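Local coordinates for protein dihydrodipicolinate synthase (Bacillus anthracis, PDB 1XKY) that probably catalyses the condensation of pyruvate with aspartate semialdehyde in the pathway to lysine, as other dihydrodipicolinate synthases do, at residues A[15-20]-A[47-52]; A[83-88]-A[108-113]. All coordinates share one frame; numbering follows the deposited sequence.

Contact 1. Residues A[15-20]-A[47-52]; sequences TIATAM and TTAIVV
Thr18 and Thr47 meet through their hydroxyls because both hold OG1 anti to the carbonyl carbon and beside the backbone N (chi1 -64° and -70°). Their side chains cross at about a right angle, and OG1 of Thr18 lies 2.6 Å from OG1 of Thr47, a short hydrogen bond in which either could be the donor; CG2 of Thr47 also rests against the Thr18 hydroxyl. Thr48 is turned differently, with OG1 between its backbone N and carbonyl carbon (chi1 64°). There Thr48 OG1 accepts from the backbone N of Ile16 at 3.1 Å, a bent bond, and is also hydrogen-bonded to the carbonyl of Phe13, tying the chain ahead of the first strand to the residue leading into strand 49-52.

The backbones of 16-19 and 49-52 form a parallel ladder within one beta-alpha-beta unit. Thr48 N reaches Ile16 O at 2.8 Å in a nearly straight bond, Thr18 N donates to Ala49 O, and Val51 N donates to Thr18 O. At the far end Met20 N bonds to Val51 O at 3.1 Å, while a water donates to both Val51 O and Met20 O and bridges the two carbonyls. Ala17 and Ala49 touch by their methyls on the face carrying Ala19 and Val51, CB to CB 3.9 Å; Met20 lays SD against CG2 of Ile50, whose side chain shares a face with Thr18, at 4.0 Å.

The strands 16-19 and 49-52 are the first two of the TIM barrel, joined by helix 32-44, whose Leu38, Val39 and Leu42 pack on Met20. Helix 218-234 covers Ile16 and hydrogen-bonds Thr18 OG1 through Ser218; strand 16-19 is also paired with 212-215, and 49-52 with 84-87.

Contact 2. Residues A[83-88]-A[108-113]; sequences PVIAGT and VDAVML
This is a buried parallel pairing of neighbouring TIM-barrel strands, 84-87 and 110-114, the two strands of one beta-alpha-beta unit. Just ahead of strand 110-114, Asp109 uses OD1 to accept the backbone N-H of Val84 at 2.8 Å, nearly straight and on its anti lone pair, while OD2 forms a salt bridge with Lys80. Val84 O then accepts twice, from Asp109 N at 2.8 Å and from Ala110 N in a longer, bent bond. Further along, Ala86 N donates to Ala110 O, and Met112 N donates to Ala86 O at 2.8 Å.

Ile85 holds CG1 anti to the carbonyl carbon (chi1 -56°), where it meets the methyl of Ala110; its other branch, CG2, is anti to the backbone N and lies 3.9 Å from CB of Met112. On the face of Ala86 and Val111, CG1 of Val108 touches CB of Ala86 at 4.0 Å, and Thr88 crosses Val111 at about a right angle, its OG1 3.4 Å from CB of Val111 and hydrogen-bonded to Thr100.

Helix 93-105 packs on Ala86, Thr88 and Val108, helix 64-78 adds Tyr71 and Val75, and strands 49-52 and 141-145 flank the pair.

Contacts 1 and 2 are both buried and lie in series around one barrel: strands 49-52 and 84-87 are neighbours, so the four strands form a continuous run, with contact centres about 10 Å apart. They meet where the backbone N of Ile85 probably bonds to Ile50 O and that of Val52 to Ile85 O, and where Val52 packs on Val84. Each pair is connected by its own crossover helix, 32-44 or 93-105. Side chains reinforce the ladders differently: threonine hydroxyls in contact 1, a carboxylate salt-bridged to a lysine in contact 2. Contact 1 also ends in a bridging water.

Contact 1. Residues A[15-20]-A[47-52]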
loop_
_atom_site.group_PDB
_atom_site.type_symbol
_atom_site.label_atom_id
_atom_site.label_comp_id
_atom_site.label_asym_id
_atom_site.label_seq_id
_atom_site.Cartn_x
_atom_site.Cartn_y
_atom_site.Cartn_z
ATOM N N THR A 15 6.313 4.510 -31.909
ATOM C CA THR A 15 6.522 5.154 -30.608
ATOM C C THR A 15 5.231 5.510 -29.875
ATOM O O THR A 15 5.245 5.660 -28.659
ATOM C CB THR A 15 7.358 6.448 -30.750
ATOM O OG1 THR A 15 6.836 7.237 -31.831
ATOM C CG2 THR A 15 8.813 6.122 -31.018
ATOM N N ILE A 16 4.128 5.684 -30.603
ATOM C CA ILE A 16 2.835 6.010 -29.981
ATOM C C ILE A 16 1.705 5.094 -30.461
ATOM O O ILE A 16 0.984 5.417 -31.407
ATOM C CB ILE A 16 2.415 7.474 -30.227
ATOM C CG1 ILE A 16 3.554 8.439 -29.850
ATOM C CG2 ILE A 16 1.142 7.795 -29.416
ATOM C CD1 ILE A 16 3.268 9.893 -30.127
ATOM N N ALA A 17 1.556 3.950 -29.800
ATOM C CA ALA A 17 0.352 3.142 -29.961
ATOM C C ALA A 17 -0.758 3.799 -29.156
ATOM O O ALA A 17 -0.508 4.384 -28.101
ATOM C CB ALA A 17 0.584 1.706 -29.506
ATOM N N THR A 18 -1.980 3.748 -29.670
ATOM C CA THR A 18 -3.092 4.381 -29.004
ATOM C C THR A 18 -4.116 3.340 -28.604
ATOM O O THR A 18 -4.540 2.513 -29.432
ATOM C CB THR A 18 -3.735 5.484 -29.873
ATOM O OG1 THR A 18 -2.776 6.526 -30.085
ATOM C CG2 THR A 18 -4.967 6.066 -29.199
ATOM N N ALA A 19 -4.465 3.381 -27.314
ATOM C CA ALA A 19 -5.514 2.563 -26.717
ATOM C C ALA A 19 -6.857 3.200 -27.023
ATOM O O ALA A 19 -7.394 3.974 -26.229
ATOM C CB ALA A 19 -5.310 2.451 -25.205
ATOM N N MET A 20 -7.403 2.850 -28.179
ATOM C CA MET A 20 -8.529 3.573 -28.748
ATOM C C MET A 20 -9.839 3.323 -28.015
ATOM O O MET A 20 -10.191 2.183 -27.726
ATOM C CB MET A 20 -8.703 3.190 -30.218
ATOM C CG MET A 20 -9.559 4.143 -30.988
ATOM S SD MET A 20 -9.790 3.612 -32.686
ATOM C CE MET A 20 -10.759 2.131 -32.470
ATOM N N THR A 47 -0.530 8.893 -34.087
ATOM C CA THR A 47 -0.717 7.485 -33.684
ATOM C C THR A 47 -0.021 6.543 -34.670
ATOM O O THR A 47 -0.237 6.638 -35.883
ATOM C CB THR A 47 -2.224 7.120 -33.546
ATOM O OG1 THR A 47 -2.780 7.791 -32.407
ATOM C CG2 THR A 47 -2.435 5.610 -33.378
ATOM N N THR A 48 0.819 5.643 -34.145
ATOM C CA THR A 48 1.620 4.727 -34.976
ATOM C C THR A 48 1.131 3.271 -34.946
ATOM O O THR A 48 1.640 2.427 -35.680
ATOM C CB THR A 48 3.124 4.757 -34.577
ATOM O OG1 THR A 48 3.305 4.283 -33.234
ATOM C CG2 THR A 48 3.677 6.152 -34.684
ATOM N N ALA A 49 0.163 2.988 -34.081
ATOM C CA ALA A 49 -0.451 1.669 -33.966
ATOM C C ALA A 49 -1.749 1.847 -33.203
ATOM O O ALA A 49 -1.837 2.712 -32.328
ATOM C CB ALA A 49 0.469 0.683 -33.237
ATOM N N ILE A 50 -2.758 1.051 -33.530
ATOM C CA ILE A 50 -4.031 1.149 -32.832
ATOM C C ILE A 50 -4.345 -0.128 -32.063
ATOM O O ILE A 50 -4.385 -1.211 -32.641
ATOM C CB ILE A 50 -5.187 1.478 -33.793
ATOM C CG1 ILE A 50 -4.993 2.882 -34.369
ATOM C CG2 ILE A 50 -6.542 1.378 -33.065
ATOM C CD1 ILE A 50 -5.989 3.253 -35.431
ATOM N N VAL A 51 -4.569 0.022 -30.756
ATOM C CA VAL A 51 -5.089 -1.067 -29.931
ATOM C C VAL A 51 -6.617 -0.976 -29.923
ATOM O O VAL A 51 -7.189 0.030 -29.492
ATOM C CB VAL A 51 -4.543 -1.045 -28.480
ATOM C CG1 VAL A 51 -4.971 -2.303 -27.746
ATOM C CG2 VAL A 51 -3.033 -0.919 -28.476
ATOM N N VAL A 52 -7.264 -2.026 -30.421
ATOM C CA VAL A 52 -8.711 -2.052 -30.568
ATOM C C VAL A 52 -9.348 -2.951 -29.522
ATOM O O VAL A 52 -8.934 -4.109 -29.336
ATOM C CB VAL A 52 -9.135 -2.597 -31.945
ATOM C CG1 VAL A 52 -10.656 -2.531 -32.101
ATOM C CG2 VAL A 52 -8.453 -1.830 -33.055
HETATM O O HOH W 1 -8.663 0.013 -27.213
#

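Contact 2. Residues A[83-88]-A[108-113]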
loop_
_atom_site.group_PDB
_atom_site.type_symbol
_atom_site.label_atom_id
_atom_site.label_comp_id
_atom_site.label_asym_id
_atom_site.label_seq_id
_atom_site.Cartn_x
_atom_site.Cartn_y
_atom_site.Cartn_z
ATOM N N PRO A 83 -0.237 -0.817 -37.683
ATOM C CA PRO A 83 -0.693 -2.088 -37.114
ATOM C C PRO A 83 -1.959 -1.974 -36.255
ATOM O O PRO A 83 -2.121 -1.008 -35.515
ATOM C CB PRO A 83 0.495 -2.540 -36.255
ATOM C CG PRO A 83 1.651 -1.803 -36.775
ATOM C CD PRO A 83 1.126 -0.487 -37.242
ATOM N N VAL A 84 -2.835 -2.972 -36.373
ATOM C CA VAL A 84 -4.053 -3.080 -35.564
ATOM C C VAL A 84 -3.847 -4.195 -34.541
ATOM O O VAL A 84 -3.639 -5.345 -34.909
ATOM C CB VAL A 84 -5.293 -3.403 -36.435
ATOM C CG1 VAL A 84 -6.526 -3.612 -35.570
ATOM C CG2 VAL A 84 -5.526 -2.295 -37.445
ATOM N N ILE A 85 -3.888 -3.835 -33.258
ATOM C CA ILE A 85 -3.705 -4.783 -32.158
ATOM C C ILE A 85 -5.036 -4.979 -31.445
ATOM O O ILE A 85 -5.602 -4.019 -30.920
ATOM C CB ILE A 85 -2.659 -4.260 -31.137
ATOM C CG1 ILE A 85 -1.328 -3.948 -31.828
ATOM C CG2 ILE A 85 -2.458 -5.270 -30.016
ATOM C CD1 ILE A 85 -0.509 -2.876 -31.128
ATOM N N ALA A 86 -5.533 -6.215 -31.418
ATOM C CA ALA A 86 -6.825 -6.531 -30.799
ATOM C C ALA A 86 -6.670 -7.015 -29.353
ATOM O O ALA A 86 -5.830 -7.858 -29.062
ATOM C CB ALA A 86 -7.549 -7.579 -31.613
ATOM N N GLY A 87 -7.507 -6.497 -28.463
ATOM C CA GLY A 87 -7.446 -6.851 -27.047
ATOM C C GLY A 87 -8.200 -8.135 -26.758
ATOM O O GLY A 87 -9.320 -8.102 -26.244
ATOM N N THR A 88 -7.576 -9.272 -27.058
ATOM C CA THR A 88 -8.288 -10.554 -27.047
ATOM C C THR A 88 -8.169 -11.334 -25.729
ATOM O O THR A 88 -8.951 -12.264 -25.478
ATOM C CB THR A 88 -7.820 -11.453 -28.203
ATOM O OG1 THR A 88 -6.422 -11.715 -28.072
ATOM C CG2 THR A 88 -8.096 -10.804 -29.545
ATOM N N VAL A 108 -6.483 -8.783 -38.053
ATOM C CA VAL A 108 -5.706 -7.902 -37.173
ATOM C C VAL A 108 -4.222 -8.286 -37.296
ATOM O O VAL A 108 -3.885 -9.364 -37.789
ATOM C CB VAL A 108 -6.165 -7.956 -35.688
ATOM C CG1 VAL A 108 -7.645 -7.620 -35.565
ATOM C CG2 VAL A 108 -5.849 -9.316 -35.042
ATOM N N ASP A 109 -3.337 -7.400 -36.859
ATOM C CA ASP A 109 -1.901 -7.605 -37.031
ATOM C C ASP A 109 -1.214 -8.209 -35.807
ATOM O O ASP A 109 -0.110 -8.747 -35.912
ATOM C CB ASP A 109 -1.250 -6.278 -37.405
ATOM C CG ASP A 109 -1.825 -5.706 -38.683
ATOM O OD1 ASP A 109 -2.572 -4.708 -38.609
ATOM O OD2 ASP A 109 -1.561 -6.289 -39.762
ATOM N N ALA A 110 -1.870 -8.102 -34.655
ATOM C CA ALA A 110 -1.338 -8.582 -33.398
ATOM C C ALA A 110 -2.458 -8.635 -32.382
ATOM O O ALA A 110 -3.559 -8.109 -32.619
ATOM C CB ALA A 110 -0.238 -7.647 -32.902
ATOM N N VAL A 111 -2.178 -9.251 -31.234
ATOM C CA VAL A 111 -3.131 -9.251 -30.137
ATOM C C VAL A 111 -2.474 -8.775 -28.839
ATOM O O VAL A 111 -1.272 -8.961 -28.639
ATOM C CB VAL A 111 -3.814 -10.635 -29.948
ATOM C CG1 VAL A 111 -4.629 -10.999 -31.173
ATOM C CG2 VAL A 111 -2.792 -11.721 -29.627
ATOM N N MET A 112 -3.284 -8.136 -27.992
ATOM C CA MET A 112 -2.881 -7.705 -26.658
ATOM C C MET A 112 -3.485 -8.670 -25.647
ATOM O O MET A 112 -4.695 -8.920 -25.675
ATOM C CB MET A 112 -3.391 -6.284 -26.381
ATOM C CG MET A 112 -2.996 -5.698 -25.024
ATOM S SD MET A 112 -1.351 -4.965 -25.031
ATOM C CE MET A 112 -1.697 -3.322 -25.645
ATOM N N LEU A 113 -2.642 -9.191 -24.753
ATOM C CA LEU A 113 -3.063 -10.133 -23.713
ATOM C C LEU A 113 -2.765 -9.572 -22.316
ATOM O O LEU A 113 -1.606 -9.477 -21.903
ATOM C CB LEU A 113 -2.339 -11.475 -23.906
ATOM C CG LEU A 113 -2.481 -12.159 -25.277
ATOM C CD1 LEU A 113 -1.733 -13.486 -25.280
ATOM C CD2 LEU A 113 -3.938 -12.390 -25.651
#